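Formiminoglutamase (Trypanosoma cruzi, PDB 4MYK) hydrolyses N-formimino-L-glutamate to L-glutamate and formamide, using a binuclear manganese centre in an arginase-like fold. Local coordinates at residues L18-E27 and A78-A86; S176-A184 and A219-K229. The protein carries 1 engineered substitution. All coordinates share one frame; numbering follows the deposited sequence.

Contact 1: residues L18-E27 and A78-A86; sequences LLSLFSAQRE and ASHLKLYDA
L21 and F22 meet K82 and L83 first through their backbones. L83 N donates to L21 O over 2.8 Å, nearly straight at the hydrogen (166°). The same oxygen receives a C-H...O contact from K82 CA and a weak bond from S23 N, since F22 is the centre of an inverse gamma turn. One residue further along, F22 CA points its hydrogen at L83 O (3.3 Å). Two waters extend this pairing: one donates to both A24 O (2.6 Å) and L83 O (2.8 Å), and the other joins S23 OG to L81 O.

In the arginase/deacetylase α/β fold of this enzyme, strand 83-88 is an outermost strand of the eight-stranded parallel sheet within the chain. K82, Y84 and A86 bond to residues 31-34 on one edge, while L83 turns its N and O to the loop.

Apolar contacts centre on L83. Its CB sits over the F22 ring, 3.6 Å from the centroid and only 10° off the normal, with D85 N in plane at the ring edge. L83 CD2 touches F22 CE1, L21 CB and L18 CD2. L21 CD2 is in van der Waals contact with a backbone oxygen, A78 O, 3.3 Å away, where the type I turn 78-81 begins.

Y84, with CG anti to its backbone N (chi1 -168°), lays one face of its ring against E27, whose CA lies over the ring centre, with CB 3.9 Å from the centroid over the same face; A24 O meets the edge at CD2 (3.4 Å). E27's carboxylate continues to salt bridges with K104 and R111.

Contact 2: residues S176-A184 and A219-K229; sequences SGKRFVEFA and ALEDAFGLTGK
R179 and T227 join the start of strand 180-185 to the C-terminal end of helix 216-227. This helix belongs to the crossover between parallel strands 204-207 and 231-236 of the α/β sheet and lies on one sheet face, its axis 8.0 Å from that of the strand and running back against it (159°).

From CB to its tip, R179 runs along the end of the helix. CB and CG lie against L226 O, with CG 3.5 Å from it, and CD passes T227 O. A bend at chi3 (62°) then turns the guanidinium so that NE donates to T227 O over 2.8 Å; the bond is bent (147° at the hydrogen) and tilted from the carbonyl plane. NH2 adds weak bonds to T227 O and K229 O, the carbonyls flanking G228, where the chain leaves the helix with positive phi. NH1 points elsewhere, to a salt bridge with D139. The positive group at a helix C terminus probably suits the partial negative charge there. A water donating to K178 O and L226 O ties the same ends together.

Deeper in, V181 CG2 packs on L226 CD1, 3.9 Å away, the two side chains crossing at about a right angle, and also touches T227 CG2. F183 slides its ring along the preceding turns: CD2 meets A223 CB, CZ meets A219 CB (3.7 Å), and CE2 comes within 3.6 Å of A219 O, which lies near the ring plane at its edge.

How the contacts relate
Both contacts belong to the same parallel sheet but to distant parts of it: contact 1 lies at the outermost strand 83-88, contact 2 on strand 180-185, next to the outermost strand 204-207 on the other side. Their centres are 30 Å apart and their nearest atoms about 16 Å, so they do not touch, and along the chain contact 1 closes before contact 2 opens. Contact 2 is the one closer to the metals. The side chain of F183 is about 11 Å from a bound manganese ion, too far to be in the first shell, and about 7 Å from that of the metal ligand D146. Contact 1 is peripheral packing, away from the metal ligands.

Contact 1: residues L18-E27 and A78-A86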
loop_
_atom_site.group_PDB
_atom_site.type_symbol
_atom_site.label_atom_id
_atom_site.label_comp_id
_atom_site.label_asym_id
_atom_site.label_seq_id
_atom_site.Cartn_x
_atom_site.Cartn_y
_atom_site.Cartn_z
ATOM N N LEU A 18 -8.877 -24.058 6.231
ATOM C CA LEU A 18 -9.826 -24.328 5.150
ATOM C C LEU A 18 -9.745 -25.757 4.651
ATOM O O LEU A 18 -10.766 -26.371 4.349
ATOM C CB LEU A 18 -9.637 -23.349 3.985
ATOM C CG LEU A 18 -10.238 -21.948 4.159
ATOM C CD1 LEU A 18 -9.538 -20.946 3.262
ATOM C CD2 LEU A 18 -11.732 -21.968 3.888
ATOM N N LEU A 19 -8.527 -26.281 4.566
ATOM C CA LEU A 19 -8.309 -27.665 4.143
ATOM C C LEU A 19 -9.191 -28.687 4.892
ATOM O O LEU A 19 -9.694 -29.642 4.295
ATOM C CB LEU A 19 -6.832 -28.024 4.279
ATOM C CG LEU A 19 -6.394 -29.342 3.655
ATOM C CD1 LEU A 19 -6.932 -29.430 2.242
ATOM C CD2 LEU A 19 -4.889 -29.451 3.673
ATOM N N SER A 20 -9.410 -28.464 6.186
ATOM C CA SER A 20 -10.200 -29.386 7.018
ATOM C C SER A 20 -11.703 -29.449 6.694
ATOM O O SER A 20 -12.399 -30.368 7.132
ATOM C CB SER A 20 -10.012 -29.051 8.495
ATOM O OG SER A 20 -10.499 -27.751 8.770
ATOM N N LEU A 21 -12.199 -28.474 5.935
ATOM C CA LEU A 21 -13.614 -28.427 5.570
ATOM C C LEU A 21 -13.895 -29.277 4.332
ATOM O O LEU A 21 -15.052 -29.545 4.003
ATOM C CB LEU A 21 -14.055 -26.980 5.332
ATOM C CG LEU A 21 -13.799 -26.005 6.483
ATOM C CD1 LEU A 21 -14.050 -24.577 6.050
ATOM C CD2 LEU A 21 -14.663 -26.377 7.667
ATOM N N PHE A 22 -12.821 -29.690 3.652
ATOM C CA PHE A 22 -12.905 -30.589 2.500
ATOM C C PHE A 22 -13.084 -32.047 2.940
ATOM O O PHE A 22 -12.277 -32.918 2.622
ATOM C CB PHE A 22 -11.656 -30.442 1.630
ATOM C CG PHE A 22 -11.617 -29.162 0.841
ATOM C CD1 PHE A 22 -11.055 -28.019 1.380
ATOM C CD2 PHE A 22 -12.147 -29.104 -0.444
ATOM C CE1 PHE A 22 -11.020 -26.831 0.651
ATOM C CE2 PHE A 22 -12.118 -27.930 -1.175
ATOM C CZ PHE A 22 -11.557 -26.788 -0.626
ATOM N N SER A 23 -14.157 -32.288 3.681
ATOM C CA SER A 23 -14.466 -33.595 4.248
ATOM C C SER A 23 -15.612 -34.257 3.474
ATOM O O SER A 23 -15.952 -35.417 3.711
ATOM C CB SER A 23 -14.850 -33.434 5.717
ATOM O OG SER A 23 -15.922 -32.515 5.852
ATOM N N ALA A 24 -16.205 -33.502 2.554
ATOM C CA ALA A 24 -17.236 -34.018 1.670
ATOM C C ALA A 24 -16.619 -35.032 0.711
ATOM O O ALA A 24 -15.751 -34.688 -0.085
ATOM C CB ALA A 24 -17.890 -32.864 0.895
ATOM N N GLN A 25 -17.052 -36.284 0.792
ATOM C CA GLN A 25 -16.516 -37.312 -0.097
ATOM C C GLN A 25 -17.082 -37.171 -1.503
ATOM O O GLN A 25 -16.353 -37.309 -2.486
ATOM C CB GLN A 25 -16.801 -38.715 0.450
ATOM C CG GLN A 25 -16.047 -39.065 1.736
ATOM C CD GLN A 25 -14.677 -39.701 1.486
ATOM O OE1 GLN A 25 -14.169 -40.445 2.329
ATOM N NE2 GLN A 25 -14.080 -39.416 0.328
ATOM N N ARG A 26 -18.386 -36.901 -1.584
ATOM C CA ARG A 26 -19.078 -36.682 -2.856
ATOM C C ARG A 26 -19.473 -35.219 -3.012
ATOM O O ARG A 26 -20.083 -34.627 -2.119
ATOM C CB ARG A 26 -20.335 -37.559 -2.973
ATOM C CG ARG A 26 -20.330 -38.513 -4.179
ATOM C CD ARG A 26 -21.723 -38.705 -4.823
ATOM N NE ARG A 26 -22.616 -39.618 -4.098
ATOM C CZ ARG A 26 -22.694 -40.937 -4.295
ATOM N NH1 ARG A 26 -21.926 -41.538 -5.198
ATOM N NH2 ARG A 26 -23.550 -41.663 -3.583
ATOM N N GLU A 27 -19.121 -34.651 -4.159
ATOM C CA GLU A 27 -19.467 -33.278 -4.493
ATOM C C GLU A 27 -20.888 -32.915 -4.076
ATOM O O GLU A 27 -21.148 -31.784 -3.649
ATOM C CB GLU A 27 -19.305 -33.056 -5.996
ATOM C CG GLU A 27 -19.470 -31.610 -6.412
ATOM C CD GLU A 27 -19.476 -31.432 -7.918
ATOM O OE1 GLU A 27 -18.795 -32.223 -8.611
ATOM O OE2 GLU A 27 -20.154 -30.496 -8.403
ATOM N N ALA A 78 -16.802 -21.796 11.055
ATOM C CA ALA A 78 -17.251 -22.382 9.787
ATOM C C ALA A 78 -17.016 -23.884 9.770
ATOM O O ALA A 78 -17.131 -24.525 8.724
ATOM C CB ALA A 78 -16.540 -21.718 8.589
ATOM N N SER A 79 -16.690 -24.433 10.940
ATOM C CA SER A 79 -16.351 -25.845 11.091
ATOM C C SER A 79 -17.404 -26.787 10.524
ATOM O O SER A 79 -17.091 -27.923 10.169
ATOM C CB SER A 79 -16.092 -26.174 12.561
ATOM O OG SER A 79 -14.887 -25.569 12.997
ATOM N N HIS A 80 -18.644 -26.315 10.434
ATOM C CA HIS A 80 -19.752 -27.165 9.991
ATOM C C HIS A 80 -19.919 -27.270 8.465
ATOM O O HIS A 80 -20.658 -28.127 7.982
ATOM C CB HIS A 80 -21.071 -26.731 10.651
ATOM C CG HIS A 80 -21.720 -25.552 9.997
ATOM N ND1 HIS A 80 -21.510 -24.254 10.418
ATOM C CD2 HIS A 80 -22.583 -25.472 8.958
ATOM C CE1 HIS A 80 -22.212 -23.429 9.663
ATOM N NE2 HIS A 80 -22.870 -24.142 8.765
ATOM N N LEU A 81 -19.244 -26.404 7.710
ATOM C CA LEU A 81 -19.406 -26.383 6.261
ATOM C C LEU A 81 -18.562 -27.470 5.628
ATOM O O LEU A 81 -17.538 -27.868 6.180
ATOM C CB LEU A 81 -18.994 -25.028 5.683
ATOM C CG LEU A 81 -19.919 -23.824 5.856
ATOM C CD1 LEU A 81 -19.290 -22.574 5.252
ATOM C CD2 LEU A 81 -21.262 -24.099 5.229
ATOM N N LYS A 82 -19.001 -27.959 4.472
ATOM C CA LYS A 82 -18.199 -28.884 3.678
ATOM C C LYS A 82 -17.891 -28.261 2.336
ATOM O O LYS A 82 -18.786 -27.775 1.650
ATOM C CB LYS A 82 -18.897 -30.242 3.492
ATOM C CG LYS A 82 -18.842 -31.137 4.724
ATOM C CD LYS A 82 -19.720 -32.350 4.551
ATOM C CE LYS A 82 -21.057 -31.960 3.951
ATOM N NZ LYS A 82 -21.672 -30.749 4.597
ATOM N N LEU A 83 -16.607 -28.267 1.990
ATOM C CA LEU A 83 -16.135 -27.772 0.710
ATOM C C LEU A 83 -15.753 -28.943 -0.174
ATOM O O LEU A 83 -15.353 -30.000 0.312
ATOM C CB LEU A 83 -14.910 -26.880 0.903
ATOM C CG LEU A 83 -15.101 -25.389 1.155
ATOM C CD1 LEU A 83 -16.372 -25.122 1.948
ATOM C CD2 LEU A 83 -13.874 -24.834 1.865
ATOM N N TYR A 84 -15.862 -28.744 -1.481
ATOM C CA TYR A 84 -15.405 -29.741 -2.444
ATOM C C TYR A 84 -14.760 -29.033 -3.607
ATOM O O TYR A 84 -15.255 -28.010 -4.074
ATOM C CB TYR A 84 -16.556 -30.614 -2.939
ATOM C CG TYR A 84 -16.108 -31.831 -3.703
ATOM C CD1 TYR A 84 -16.003 -31.806 -5.093
ATOM C CD2 TYR A 84 -15.790 -33.015 -3.042
ATOM C CE1 TYR A 84 -15.597 -32.934 -5.805
ATOM C CE2 TYR A 84 -15.385 -34.143 -3.745
ATOM C CZ TYR A 84 -15.291 -34.094 -5.125
ATOM O OH TYR A 84 -14.886 -35.207 -5.825
ATOM N N ASP A 85 -13.648 -29.588 -4.059
ATOM C CA ASP A 85 -12.881 -29.013 -5.148
ATOM C C ASP A 85 -13.128 -29.885 -6.367
ATOM O O ASP A 85 -12.573 -30.979 -6.482
ATOM C CB ASP A 85 -11.407 -29.003 -4.747
ATOM C CG ASP A 85 -10.527 -28.301 -5.743
ATOM O OD1 ASP A 85 -11.005 -27.947 -6.839
ATOM O OD2 ASP A 85 -9.333 -28.120 -5.433
ATOM N N ALA A 86 -13.985 -29.415 -7.266
ATOM C CA ALA A 86 -14.349 -30.187 -8.453
ATOM C C ALA A 86 -13.286 -30.181 -9.562
ATOM O O ALA A 86 -13.460 -30.825 -10.605
ATOM C CB ALA A 86 -15.681 -29.717 -8.996
HETATM O O HOH W 1 -16.813 -30.586 7.135
HETATM O O HOH W 2 -14.213 -32.564 -0.019
#

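Contact 2: residues S176-A184 and A219-K229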
loop_
_atom_site.group_PDB
_atom_site.type_symbol
_atom_site.label_atom_id
_atom_site.label_comp_id
_atom_site.label_asym_id
_atom_site.label_seq_id
_atom_site.Cartn_x
_atom_site.Cartn_y
_atom_site.Cartn_z
ATOM N N SER A 176 -32.639 -8.779 -16.717
ATOM C CA SER A 176 -33.038 -7.392 -16.549
ATOM C C SER A 176 -31.891 -6.508 -16.077
ATOM O O SER A 176 -31.346 -6.706 -14.990
ATOM C CB SER A 176 -34.202 -7.273 -15.569
ATOM O OG SER A 176 -34.544 -5.908 -15.365
ATOM N N GLY A 177 -31.560 -5.515 -16.895
ATOM C CA GLY A 177 -30.488 -4.580 -16.614
ATOM C C GLY A 177 -30.655 -3.732 -15.368
ATOM O O GLY A 177 -29.666 -3.276 -14.812
ATOM N N LYS A 178 -31.890 -3.504 -14.931
ATOM C CA LYS A 178 -32.116 -2.783 -13.685
ATOM C C LYS A 178 -31.484 -3.540 -12.534
ATOM O O LYS A 178 -31.363 -3.019 -11.432
ATOM C CB LYS A 178 -33.605 -2.616 -13.395
ATOM C CG LYS A 178 -34.422 -2.054 -14.527
ATOM C CD LYS A 178 -35.887 -1.924 -14.097
ATOM C CE LYS A 178 -36.838 -2.299 -15.238
ATOM N NZ LYS A 178 -38.276 -2.283 -14.841
ATOM N N ARG A 179 -31.096 -4.785 -12.786
ATOM C CA ARG A 179 -30.505 -5.618 -11.735
ATOM C C ARG A 179 -29.020 -5.895 -11.967
ATOM O O ARG A 179 -28.466 -6.866 -11.468
ATOM C CB ARG A 179 -31.313 -6.901 -11.549
ATOM C CG ARG A 179 -32.684 -6.612 -10.946
ATOM C CD ARG A 179 -33.574 -7.829 -10.934
ATOM N NE ARG A 179 -33.027 -8.904 -10.118
ATOM C CZ ARG A 179 -33.648 -10.058 -9.912
ATOM N NH1 ARG A 179 -34.836 -10.271 -10.463
ATOM N NH2 ARG A 179 -33.090 -10.991 -9.157
ATOM N N PHE A 180 -28.389 -4.996 -12.717
ATOM C CA PHE A 180 -26.960 -5.083 -12.983
ATOM C C PHE A 180 -26.191 -3.893 -12.412
ATOM O O PHE A 180 -26.511 -2.739 -12.675
ATOM C CB PHE A 180 -26.687 -5.241 -14.481
ATOM C CG PHE A 180 -25.233 -5.214 -14.830
ATOM C CD1 PHE A 180 -24.382 -6.203 -14.381
ATOM C CD2 PHE A 180 -24.716 -4.203 -15.613
ATOM C CE1 PHE A 180 -23.037 -6.174 -14.702
ATOM C CE2 PHE A 180 -23.370 -4.174 -15.937
ATOM C CZ PHE A 180 -22.535 -5.160 -15.483
ATOM N N VAL A 181 -25.173 -4.190 -11.618
ATOM C CA VAL A 181 -24.349 -3.146 -11.029
ATOM C C VAL A 181 -22.870 -3.318 -11.395
ATOM O O VAL A 181 -22.307 -4.407 -11.280
ATOM C CB VAL A 181 -24.509 -3.087 -9.497
ATOM C CG1 VAL A 181 -23.586 -2.034 -8.909
ATOM C CG2 VAL A 181 -25.954 -2.806 -9.131
ATOM N N GLU A 182 -22.271 -2.231 -11.869
ATOM C CA GLU A 182 -20.829 -2.131 -12.030
ATOM C C GLU A 182 -20.320 -1.513 -10.744
ATOM O O GLU A 182 -20.687 -0.392 -10.407
ATOM C CB GLU A 182 -20.478 -1.223 -13.208
ATOM C CG GLU A 182 -20.989 -1.707 -14.560
ATOM C CD GLU A 182 -20.071 -2.725 -15.223
ATOM O OE1 GLU A 182 -19.278 -3.383 -14.526
ATOM O OE2 GLU A 182 -20.144 -2.869 -16.462
ATOM N N PHE A 183 -19.491 -2.253 -10.021
ATOM C CA PHE A 183 -19.090 -1.851 -8.683
ATOM C C PHE A 183 -17.606 -1.531 -8.586
ATOM O O PHE A 183 -16.765 -2.357 -8.933
ATOM C CB PHE A 183 -19.439 -2.951 -7.691
ATOM C CG PHE A 183 -19.420 -2.500 -6.272
ATOM C CD1 PHE A 183 -18.245 -2.552 -5.529
ATOM C CD2 PHE A 183 -20.568 -2.008 -5.677
ATOM C CE1 PHE A 183 -18.219 -2.124 -4.219
ATOM C CE2 PHE A 183 -20.551 -1.579 -4.362
ATOM C CZ PHE A 183 -19.378 -1.640 -3.630
ATOM N N ALA A 184 -17.300 -0.324 -8.116
ATOM C CA ALA A 184 -15.920 0.135 -7.942
ATOM C C ALA A 184 -15.204 0.318 -9.269
ATOM O O ALA A 184 -13.993 0.139 -9.361
ATOM C CB ALA A 184 -15.138 -0.820 -7.055
ATOM N N ALA A 219 -21.847 0.358 0.626
ATOM C CA ALA A 219 -22.057 0.537 -0.797
ATOM C C ALA A 219 -22.482 -0.782 -1.433
ATOM O O ALA A 219 -23.369 -0.805 -2.276
ATOM C CB ALA A 219 -20.781 1.049 -1.450
ATOM N N LEU A 220 -21.837 -1.874 -1.025
ATOM C CA LEU A 220 -22.173 -3.210 -1.524
ATOM C C LEU A 220 -23.545 -3.709 -1.037
ATOM O O LEU A 220 -24.211 -4.466 -1.726
ATOM C CB LEU A 220 -21.091 -4.222 -1.147
ATOM C CG LEU A 220 -21.320 -5.643 -1.662
ATOM C CD1 LEU A 220 -21.382 -5.648 -3.167
ATOM C CD2 LEU A 220 -20.221 -6.541 -1.195
ATOM N N GLU A 221 -23.962 -3.294 0.153
ATOM C CA GLU A 221 -25.321 -3.571 0.604
ATOM C C GLU A 221 -26.304 -2.939 -0.361
ATOM O O GLU A 221 -27.252 -3.577 -0.828
ATOM C CB GLU A 221 -25.541 -3.028 2.012
ATOM C CG GLU A 221 -24.930 -3.915 3.078
ATOM C CD GLU A 221 -24.925 -3.275 4.453
ATOM O OE1 GLU A 221 -25.168 -2.052 4.549
ATOM O OE2 GLU A 221 -24.662 -4.001 5.434
ATOM N N ASP A 222 -26.060 -1.675 -0.668
ATOM C CA ASP A 222 -26.867 -0.957 -1.636
ATOM C C ASP A 222 -26.939 -1.754 -2.934
ATOM O O ASP A 222 -28.015 -1.895 -3.526
ATOM C CB ASP A 222 -26.281 0.446 -1.892
ATOM C CG ASP A 222 -26.502 1.418 -0.717
ATOM O OD1 ASP A 222 -27.075 1.014 0.315
ATOM O OD2 ASP A 222 -26.101 2.595 -0.828
ATOM N N ALA A 223 -25.790 -2.274 -3.366
ATOM C CA ALA A 223 -25.685 -3.016 -4.620
ATOM C C ALA A 223 -26.551 -4.284 -4.625
ATOM O O ALA A 223 -27.202 -4.588 -5.628
ATOM C CB ALA A 223 -24.212 -3.348 -4.942
ATOM N N PHE A 224 -26.565 -5.018 -3.512
ATOM C CA PHE A 224 -27.414 -6.215 -3.410
ATOM C C PHE A 224 -28.912 -5.870 -3.340
ATOM O O PHE A 224 -29.774 -6.688 -3.674
ATOM C CB PHE A 224 -27.021 -7.072 -2.209
ATOM C CG PHE A 224 -25.677 -7.703 -2.336
ATOM C CD1 PHE A 224 -25.184 -8.053 -3.581
ATOM C CD2 PHE A 224 -24.901 -7.959 -1.208
ATOM C CE1 PHE A 224 -23.942 -8.647 -3.698
ATOM C CE2 PHE A 224 -23.650 -8.549 -1.323
ATOM C CZ PHE A 224 -23.176 -8.897 -2.565
ATOM N N GLY A 225 -29.208 -4.657 -2.887
ATOM C CA GLY A 225 -30.564 -4.153 -2.909
ATOM C C GLY A 225 -31.045 -4.027 -4.336
ATOM O O GLY A 225 -32.192 -4.332 -4.638
ATOM N N LEU A 226 -30.149 -3.576 -5.208
ATOM C CA LEU A 226 -30.421 -3.438 -6.636
ATOM C C LEU A 226 -30.427 -4.780 -7.378
ATOM O O LEU A 226 -31.322 -5.054 -8.171
ATOM C CB LEU A 226 -29.399 -2.484 -7.276
ATOM C CG LEU A 226 -29.473 -1.008 -6.868
ATOM C CD1 LEU A 226 -28.221 -0.256 -7.266
ATOM C CD2 LEU A 226 -30.711 -0.366 -7.471
ATOM N N THR A 227 -29.430 -5.619 -7.130
ATOM C CA THR A 227 -29.378 -6.917 -7.786
ATOM C C THR A 227 -30.483 -7.853 -7.267
ATOM O O THR A 227 -31.129 -8.551 -8.030
ATOM C CB THR A 227 -28.006 -7.571 -7.611
ATOM O OG1 THR A 227 -27.748 -7.761 -6.216
ATOM C CG2 THR A 227 -26.920 -6.685 -8.203
ATOM N N GLY A 228 -30.690 -7.867 -5.959
ATOM C CA GLY A 228 -31.771 -8.644 -5.378
ATOM C C GLY A 228 -31.599 -10.151 -5.405
ATOM O O GLY A 228 -30.552 -10.675 -5.036
ATOM N N LYS A 229 -32.643 -10.857 -5.826
ATOM C CA LYS A 229 -32.653 -12.310 -5.732
ATOM C C LYS A 229 -31.634 -12.936 -6.669
ATOM O O LYS A 229 -31.352 -12.398 -7.741
ATOM C CB LYS A 229 -34.033 -12.863 -6.056
ATOM C CG LYS A 229 -35.144 -12.284 -5.224
ATOM C CD LYS A 229 -36.079 -13.375 -4.752
ATOM C CE LYS A 229 -36.324 -14.414 -5.839
ATOM N NZ LYS A 229 -37.219 -15.530 -5.387
HETATM O O HOH W 3 -33.164 -2.867 -9.394
#